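Local coordinates for protein PelA (Pseudomonas aeruginosa, PDB 5TCB) that probably hydrolyses glycosidic bonds through this GH114-family glycoside hydrolase domain, part of a longer protein that may also have deacetylase activity, at residues A[221-235]-A[248-260]. Sequence-based numbering, arbitrary orientation.
Sequences LDALRAQGMPIVAID and LAARLRSEGYVPF
Strands 231-235 and 258-260 pair as the parallel ends of a beta-alpha-beta unit, with I231, A233 and D235 bonded in turn to V258 and F260; the two short segments run nearly parallel. V258 N reaches I231 O at 2.9 Å, in the carbonyl plane, and F260 N reaches A233 O at 2.9 Å; A233 N and D235 N return bonds to V258 O and F260 O. At the start of strand 231-235 a water accepts from I231 N and donates to G256 O, adding a bridge just ahead of the ladder.

Y257 packs between I231 and A233 of strand 231-235 and L221 and R225 of helix 221-226. Its CG lies beside the backbone N (chi1 -60°), which runs the ring alongside I231; CG2 of I231 meets the ring edge in plane, 3.6 Å from CD2, while A233 CB rests 3.9 Å from Y257 CB. At the phenol end, R225 NH2 donates to Y257 OH over 3.2 Å, the oxygen close to the guanidinium plane although that plane and the ring stand 78° apart. A salt bridge from R225 NH1 to D222 OD1 (2.7 Å) helps fix the guanidinium, and L221 CD1 touches the same hydroxyl.

Further along, L252 CD2 packs on A233 CB at 4.1 Å, and L248 CD2 and L252 CD1 both approach D235 OD2 from the helix; the polar partners of that oxygen are the backbone N atoms of H196 and A197. The Schellman motif at G256 turns helix 248-254 into its strand. That helix packs on the A233 and D235 side of the sheet, nearly antiparallel (154°) to strand 231-235: a beta-alpha-beta crossover joining the last two of eight parallel strands in sequential order, as in the (beta/alpha)8-barrel folds of glycoside hydrolases.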
ATOM      1  N   LEU A 221     -11.816   5.839   9.742  1.00 28.74           N
ATOM      2  CA  LEU A 221     -12.546   5.455   8.544  1.00 31.67           C
ATOM      3  C   LEU A 221     -13.827   6.258   8.415  1.00 35.17           C
ATOM      4  O   LEU A 221     -14.197   6.649   7.305  1.00 35.51           O
ATOM      5  CB  LEU A 221     -12.824   3.958   8.556  1.00 28.94           C
ATOM      6  CG  LEU A 221     -11.554   3.109   8.406  1.00 29.17           C
ATOM      7  CD1 LEU A 221     -11.926   1.653   8.344  1.00 30.77           C
ATOM      8  CD2 LEU A 221     -10.727   3.466   7.157  1.00 30.35           C
ATOM      9  N   ASP A 222     -14.497   6.543   9.541  1.00 35.43           N
ATOM     10  CA  ASP A 222     -15.659   7.424   9.499  1.00 36.31           C
ATOM     11  C   ASP A 222     -15.295   8.770   8.882  1.00 39.17           C
ATOM     12  O   ASP A 222     -16.059   9.329   8.086  1.00 39.85           O
ATOM     13  CB  ASP A 222     -16.229   7.629  10.905  1.00 46.02           C
ATOM     14  CG  ASP A 222     -17.079   6.461  11.378  1.00 52.10           C
ATOM     15  OD1 ASP A 222     -17.360   5.540  10.581  1.00 45.16           O
ATOM     16  OD2 ASP A 222     -17.488   6.478  12.557  1.00 56.73           O
ATOM     17  N   ALA A 223     -14.134   9.309   9.246  1.00 33.97           N
ATOM     18  CA  ALA A 223     -13.705  10.595   8.702  1.00 40.73           C
ATOM     19  C   ALA A 223     -13.534  10.511   7.189  1.00 40.78           C
ATOM     20  O   ALA A 223     -14.067  11.341   6.443  1.00 43.55           O
ATOM     21  CB  ALA A 223     -12.399  11.028   9.369  1.00 40.06           C
ATOM     22  N   LEU A 224     -12.804   9.503   6.718  1.00 34.46           N
ATOM     23  CA  LEU A 224     -12.612   9.350   5.282  1.00 31.20           C
ATOM     24  C   LEU A 224     -13.943   9.151   4.567  1.00 36.56           C
ATOM     25  O   LEU A 224     -14.164   9.710   3.486  1.00 33.89           O
ATOM     26  CB  LEU A 224     -11.670   8.181   5.004  1.00 28.94           C
ATOM     27  CG  LEU A 224     -10.238   8.367   5.512  1.00 34.13           C
ATOM     28  CD1 LEU A 224      -9.452   7.116   5.241  1.00 39.65           C
ATOM     29  CD2 LEU A 224      -9.553   9.589   4.894  1.00 38.86           C
ATOM     30  N   ARG A 225     -14.839   8.355   5.143  1.00 33.69           N
ATOM     31  CA  ARG A 225     -16.161   8.206   4.539  1.00 38.49           C
ATOM     32  C   ARG A 225     -16.857   9.553   4.419  1.00 44.24           C
ATOM     33  O   ARG A 225     -17.479   9.851   3.392  1.00 41.91           O
ATOM     34  CB  ARG A 225     -17.016   7.237   5.354  1.00 40.74           C
ATOM     35  CG  ARG A 225     -16.600   5.779   5.221  1.00 45.21           C
ATOM     36  CD  ARG A 225     -17.627   4.864   5.878  1.00 57.28           C
ATOM     37  NE  ARG A 225     -17.353   4.661   7.300  1.00 55.31           N
ATOM     38  CZ  ARG A 225     -16.627   3.655   7.784  1.00 54.91           C
ATOM     39  NH1 ARG A 225     -16.422   3.545   9.092  1.00 61.18           N
ATOM     40  NH2 ARG A 225     -16.114   2.750   6.956  1.00 36.60           N
ATOM     41  N   ALA A 226     -16.754  10.386   5.453  1.00 43.52           N
ATOM     42  CA  ALA A 226     -17.458  11.661   5.434  1.00 60.76           C
ATOM     43  C   ALA A 226     -16.957  12.554   4.310  1.00 48.28           C
ATOM     44  O   ALA A 226     -17.700  13.409   3.821  1.00 52.90           O
ATOM     45  CB  ALA A 226     -17.305  12.365   6.779  1.00 84.85           C
ATOM     46  N   GLN A 227     -15.711  12.368   3.884  1.00 40.78           N
ATOM     47  CA  GLN A 227     -15.122  13.188   2.833  1.00 42.93           C
ATOM     48  C   GLN A 227     -15.125  12.499   1.476  1.00 40.05           C
ATOM     49  O   GLN A 227     -14.455  12.971   0.551  1.00 45.42           O
ATOM     50  CB  GLN A 227     -13.700  13.605   3.227  1.00 51.61           C
ATOM     51  CG  GLN A 227     -12.675  12.489   3.228  1.00 67.39           C
ATOM     52  CD  GLN A 227     -11.324  12.936   3.771  1.00 79.76           C
ATOM     53  OE1 GLN A 227     -10.290  12.745   3.129  1.00 78.18           O
ATOM     54  NE2 GLN A 227     -11.329  13.526   4.960  1.00 87.31           N
ATOM     55  N   GLY A 228     -15.868  11.401   1.328  1.00 37.44           N
ATOM     56  CA  GLY A 228     -15.996  10.726   0.052  1.00 41.27           C
ATOM     57  C   GLY A 228     -14.789   9.923  -0.385  1.00 34.85           C
ATOM     58  O   GLY A 228     -14.709   9.532  -1.557  1.00 34.50           O
ATOM     59  N   MET A 229     -13.845   9.656   0.499  1.00 31.05           N
ATOM     60  CA  MET A 229     -12.638   8.961   0.081  1.00 29.07           C
ATOM     61  C   MET A 229     -12.944   7.486  -0.162  1.00 27.03           C
ATOM     62  O   MET A 229     -13.501   6.820   0.722  1.00 27.09           O
ATOM     63  CB  MET A 229     -11.556   9.098   1.143  1.00 23.85           C
ATOM     64  CG  MET A 229     -10.280   8.317   0.824  1.00 23.20           C
ATOM     65  SD  MET A 229      -9.319   9.049  -0.538  1.00 24.46           S
ATOM     66  CE  MET A 229      -8.704  10.555   0.252  1.00 25.98           C
ATOM     67  N   PRO A 230     -12.583   6.932  -1.319  1.00 24.32           N
ATOM     68  CA  PRO A 230     -12.752   5.486  -1.513  1.00 21.43           C
ATOM     69  C   PRO A 230     -11.853   4.727  -0.563  1.00 22.51           C
ATOM     70  O   PRO A 230     -10.676   5.074  -0.413  1.00 21.11           O
ATOM     71  CB  PRO A 230     -12.359   5.263  -2.979  1.00 29.26           C
ATOM     72  CG  PRO A 230     -12.501   6.578  -3.614  1.00 27.69           C
ATOM     73  CD  PRO A 230     -12.158   7.598  -2.559  1.00 26.69           C
ATOM     74  N   ILE A 231     -12.421   3.716   0.102  1.00 21.54           N
ATOM     75  CA  ILE A 231     -11.691   2.878   1.050  1.00 19.97           C
ATOM     76  C   ILE A 231     -11.605   1.457   0.508  1.00 19.15           C
ATOM     77  O   ILE A 231     -12.628   0.822   0.194  1.00 21.13           O
ATOM     78  CB  ILE A 231     -12.314   2.871   2.460  1.00 21.37           C
ATOM     79  CG1 ILE A 231     -12.573   4.294   2.944  1.00 23.56           C
ATOM     80  CG2 ILE A 231     -11.394   2.115   3.424  1.00 22.68           C
ATOM     81  CD1 ILE A 231     -13.398   4.359   4.205  1.00 28.67           C
ATOM     82  N   VAL A 232     -10.384   0.950   0.439  1.00 17.77           N
ATOM     83  CA  VAL A 232     -10.107  -0.410   0.013  1.00 17.21           C
ATOM     84  C   VAL A 232      -9.786  -1.223   1.257  1.00 20.03           C
ATOM     85  O   VAL A 232      -8.985  -0.805   2.104  1.00 19.74           O
ATOM     86  CB  VAL A 232      -8.948  -0.440  -0.999  1.00 18.00           C
ATOM     87  CG1 VAL A 232      -8.386  -1.843  -1.134  1.00 19.72           C
ATOM     88  CG2 VAL A 232      -9.428   0.115  -2.327  1.00 21.07           C
ATOM     89  N   ALA A 233     -10.459  -2.347   1.405  1.00 18.88           N
ATOM     90  CA  ALA A 233     -10.195  -3.301   2.468  1.00 17.85           C
ATOM     91  C   ALA A 233      -9.302  -4.402   1.922  1.00 18.37           C
ATOM     92  O   ALA A 233      -9.680  -5.086   0.972  1.00 20.28           O
ATOM     93  CB  ALA A 233     -11.495  -3.901   3.009  1.00 21.69           C
ATOM     94  N   ILE A 234      -8.125  -4.577   2.522  1.00 18.72           N
ATOM     95  CA  ILE A 234      -7.233  -5.689   2.189  1.00 20.81           C
ATOM     96  C   ILE A 234      -7.328  -6.676   3.340  1.00 19.14           C
ATOM     97  O   ILE A 234      -6.686  -6.507   4.381  1.00 22.08           O
ATOM     98  CB  ILE A 234      -5.779  -5.253   1.971  1.00 20.83           C
ATOM     99  CG1 ILE A 234      -5.677  -4.156   0.934  1.00 21.17           C
ATOM    100  CG2 ILE A 234      -4.969  -6.466   1.502  1.00 24.44           C
ATOM    101  CD1 ILE A 234      -4.257  -3.500   0.891  1.00 20.95           C
ATOM    102  N   ASP A 235      -8.134  -7.720   3.145  1.00 21.71           N
ATOM    103  CA  ASP A 235      -8.320  -8.781   4.115  1.00 21.72           C
ATOM    104  C   ASP A 235      -7.648 -10.059   3.624  1.00 21.49           C
ATOM    105  O   ASP A 235      -7.326 -10.218   2.446  1.00 21.85           O
ATOM    106  CB  ASP A 235      -9.815  -9.013   4.378  1.00 22.34           C
ATOM    107  CG  ASP A 235     -10.402  -7.996   5.354  1.00 27.41           C
ATOM    108  OD1 ASP A 235      -9.911  -6.838   5.385  1.00 25.22           O
ATOM    109  OD2 ASP A 235     -11.343  -8.365   6.085  1.00 26.87           O
ATOM    110  N   LEU A 248     -16.946 -12.940   2.234  1.00 31.46           N
ATOM    111  CA  LEU A 248     -16.378 -11.782   2.921  1.00 29.00           C
ATOM    112  C   LEU A 248     -16.263 -10.580   1.983  1.00 24.76           C
ATOM    113  O   LEU A 248     -16.541  -9.441   2.384  1.00 27.66           O
ATOM    114  CB  LEU A 248     -15.017 -12.139   3.515  1.00 28.50           C
ATOM    115  CG  LEU A 248     -14.273 -10.948   4.112  1.00 28.05           C
ATOM    116  CD1 LEU A 248     -15.047 -10.269   5.236  1.00 28.81           C
ATOM    117  CD2 LEU A 248     -12.918 -11.410   4.601  1.00 27.16           C
ATOM    118  N   ALA A 249     -15.889 -10.819   0.724  1.00 26.12           N
ATOM    119  CA  ALA A 249     -15.912  -9.731  -0.241  1.00 27.39           C
ATOM    120  C   ALA A 249     -17.311  -9.123  -0.345  1.00 28.28           C
ATOM    121  O   ALA A 249     -17.455  -7.896  -0.402  1.00 27.85           O
ATOM    122  CB  ALA A 249     -15.433 -10.242  -1.597  1.00 27.29           C
ATOM    123  N   ALA A 250     -18.353  -9.957  -0.374  1.00 28.23           N
ATOM    124  CA  ALA A 250     -19.716  -9.420  -0.422  1.00 30.57           C
ATOM    125  C   ALA A 250     -20.041  -8.636   0.840  1.00 27.53           C
ATOM    126  O   ALA A 250     -20.633  -7.551   0.782  1.00 32.38           O
ATOM    127  CB  ALA A 250     -20.721 -10.551  -0.618  1.00 30.27           C
ATOM    128  N   ARG A 251     -19.613  -9.146   1.989  1.00 31.25           N
ATOM    129  CA  ARG A 251     -19.838  -8.447   3.250  1.00 30.33           C
ATOM    130  C   ARG A 251     -19.171  -7.073   3.231  1.00 30.79           C
ATOM    131  O   ARG A 251     -19.788  -6.058   3.580  1.00 32.01           O
ATOM    132  CB  ARG A 251     -19.297  -9.330   4.371  1.00 42.05           C
ATOM    133  CG  ARG A 251     -19.679  -8.933   5.753  1.00 73.63           C
ATOM    134  CD  ARG A 251     -19.108  -9.932   6.730  1.00 98.70           C
ATOM    135  NE  ARG A 251     -19.036  -9.371   8.071  1.00101.80           N
ATOM    136  CZ  ARG A 251     -18.210  -9.796   9.020  1.00 99.93           C
ATOM    137  NH1 ARG A 251     -17.366 -10.793   8.785  1.00 97.58           N
ATOM    138  NH2 ARG A 251     -18.228  -9.210  10.208  1.00106.49           N
ATOM    139  N   LEU A 252     -17.925  -7.018   2.772  1.00 30.08           N
ATOM    140  CA  LEU A 252     -17.181  -5.764   2.768  1.00 26.26           C
ATOM    141  C   LEU A 252     -17.798  -4.749   1.805  1.00 28.75           C
ATOM    142  O   LEU A 252     -17.876  -3.554   2.120  1.00 26.05           O
ATOM    143  CB  LEU A 252     -15.710  -6.050   2.426  1.00 24.78           C
ATOM    144  CG  LEU A 252     -14.966  -6.772   3.566  1.00 25.27           C
ATOM    145  CD1 LEU A 252     -13.668  -7.411   3.084  1.00 25.76           C
ATOM    146  CD2 LEU A 252     -14.673  -5.811   4.706  1.00 28.46           C
ATOM    147  N   ARG A 253     -18.269  -5.201   0.637  1.00 28.31           N
ATOM    148  CA  ARG A 253     -18.968  -4.287  -0.269  1.00 27.11           C
ATOM    149  C   ARG A 253     -20.229  -3.715   0.367  1.00 28.79           C
ATOM    150  O   ARG A 253     -20.497  -2.515   0.239  1.00 30.34           O
ATOM    151  CB  ARG A 253     -19.269  -4.993  -1.599  1.00 27.13           C
ATOM    152  CG  ARG A 253     -18.034  -5.130  -2.462  1.00 30.24           C
ATOM    153  CD  ARG A 253     -18.312  -5.768  -3.806  1.00 26.05           C
ATOM    154  NE  ARG A 253     -17.068  -5.836  -4.572  1.00 28.45           N
ATOM    155  CZ  ARG A 253     -16.627  -4.876  -5.377  1.00 24.71           C
ATOM    156  NH1 ARG A 253     -17.313  -3.751  -5.539  1.00 29.12           N
ATOM    157  NH2 ARG A 253     -15.458  -5.031  -5.973  1.00 22.97           N
ATOM    158  N   SER A 254     -21.016  -4.550   1.057  1.00 31.59           N
ATOM    159  CA  SER A 254     -22.223  -4.046   1.706  1.00 33.05           C
ATOM    160  C   SER A 254     -21.901  -3.033   2.794  1.00 32.00           C
ATOM    161  O   SER A 254     -22.740  -2.179   3.097  1.00 36.23           O
ATOM    162  CB  SER A 254     -23.042  -5.196   2.303  1.00 38.46           C
ATOM    163  OG  SER A 254     -22.492  -5.651   3.541  1.00 41.38           O
ATOM    164  N   GLU A 255     -20.686  -3.075   3.339  1.00 31.76           N
ATOM    165  CA  GLU A 255     -20.236  -2.123   4.341  1.00 35.17           C
ATOM    166  C   GLU A 255     -19.517  -0.920   3.742  1.00 33.41           C
ATOM    167  O   GLU A 255     -19.005  -0.083   4.496  1.00 34.11           O
ATOM    168  CB  GLU A 255     -19.332  -2.843   5.343  1.00 32.19           C
ATOM    169  CG  GLU A 255     -20.090  -3.921   6.105  1.00 38.35           C
ATOM    170  CD  GLU A 255     -19.211  -4.810   6.955  1.00 41.95           C
ATOM    171  OE1 GLU A 255     -17.981  -4.619   6.960  1.00 50.43           O
ATOM    172  OE2 GLU A 255     -19.758  -5.721   7.612  1.00 48.96           O
ATOM    173  N   GLY A 256     -19.468  -0.813   2.412  1.00 29.75           N
ATOM    174  CA  GLY A 256     -18.965   0.371   1.753  1.00 32.03           C
ATOM    175  C   GLY A 256     -17.519   0.295   1.320  1.00 31.03           C
ATOM    176  O   GLY A 256     -16.993   1.295   0.813  1.00 33.68           O
ATOM    177  N   TYR A 257     -16.874  -0.857   1.475  1.00 26.20           N
ATOM    178  CA  TYR A 257     -15.476  -1.037   1.093  1.00 22.61           C
ATOM    179  C   TYR A 257     -15.356  -1.626  -0.314  1.00 21.77           C
ATOM    180  O   TYR A 257     -16.245  -2.320  -0.807  1.00 24.14           O
ATOM    181  CB  TYR A 257     -14.758  -1.965   2.078  1.00 25.76           C
ATOM    182  CG  TYR A 257     -14.752  -1.474   3.493  1.00 27.12           C
ATOM    183  CD1 TYR A 257     -15.594  -2.039   4.423  1.00 26.85           C
ATOM    184  CD2 TYR A 257     -13.929  -0.432   3.896  1.00 32.55           C
ATOM    185  CE1 TYR A 257     -15.609  -1.618   5.712  1.00 28.62           C
ATOM    186  CE2 TYR A 257     -13.949   0.012   5.200  1.00 35.13           C
ATOM    187  CZ  TYR A 257     -14.796  -0.584   6.097  1.00 35.83           C
ATOM    188  OH  TYR A 257     -14.839  -0.165   7.406  1.00 37.41           O
ATOM    189  N   VAL A 258     -14.231  -1.355  -0.963  1.00 21.70           N
ATOM    190  CA  VAL A 258     -13.854  -2.084  -2.172  1.00 21.64           C
ATOM    191  C   VAL A 258     -12.826  -3.123  -1.742  1.00 20.30           C
ATOM    192  O   VAL A 258     -11.706  -2.739  -1.368  1.00 19.43           O
ATOM    193  CB  VAL A 258     -13.284  -1.155  -3.244  1.00 19.78           C
ATOM    194  CG1 VAL A 258     -12.977  -1.939  -4.528  1.00 20.08           C
ATOM    195  CG2 VAL A 258     -14.278  -0.052  -3.553  1.00 26.01           C
ATOM    196  N   PRO A 259     -13.164  -4.412  -1.714  1.00 21.03           N
ATOM    197  CA  PRO A 259     -12.283  -5.387  -1.069  1.00 20.47           C
ATOM    198  C   PRO A 259     -11.346  -6.134  -1.998  1.00 17.30           C
ATOM    199  O   PRO A 259     -11.630  -6.304  -3.181  1.00 19.82           O
ATOM    200  CB  PRO A 259     -13.275  -6.362  -0.454  1.00 23.58           C
ATOM    201  CG  PRO A 259     -14.373  -6.406  -1.478  1.00 25.25           C
ATOM    202  CD  PRO A 259     -14.484  -5.002  -2.031  1.00 20.90           C
ATOM    203  N   PHE A 260     -10.253  -6.632  -1.427  1.00 18.80           N
ATOM    204  CA  PHE A 260      -9.470  -7.703  -2.019  1.00 17.86           C
ATOM    205  C   PHE A 260      -9.122  -8.653  -0.901  1.00 17.20           C
ATOM    206  O   PHE A 260      -8.545  -8.231   0.103  1.00 19.65           O
ATOM    207  CB  PHE A 260      -8.205  -7.190  -2.684  1.00 16.98           C
ATOM    208  CG  PHE A 260      -7.422  -8.249  -3.449  1.00 16.22           C
ATOM    209  CD1 PHE A 260      -7.995  -8.929  -4.517  1.00 17.29           C
ATOM    210  CD2 PHE A 260      -6.086  -8.496  -3.139  1.00 16.72           C
ATOM    211  CE1 PHE A 260      -7.280  -9.877  -5.242  1.00 18.38           C
ATOM    212  CE2 PHE A 260      -5.365  -9.438  -3.861  1.00 16.87           C
ATOM    213  CZ  PHE A 260      -5.937 -10.116  -4.922  1.00 19.16           C
TER
HETATM  214  O   HOH W   1     -15.157   2.722  -0.555  1.00 26.31           O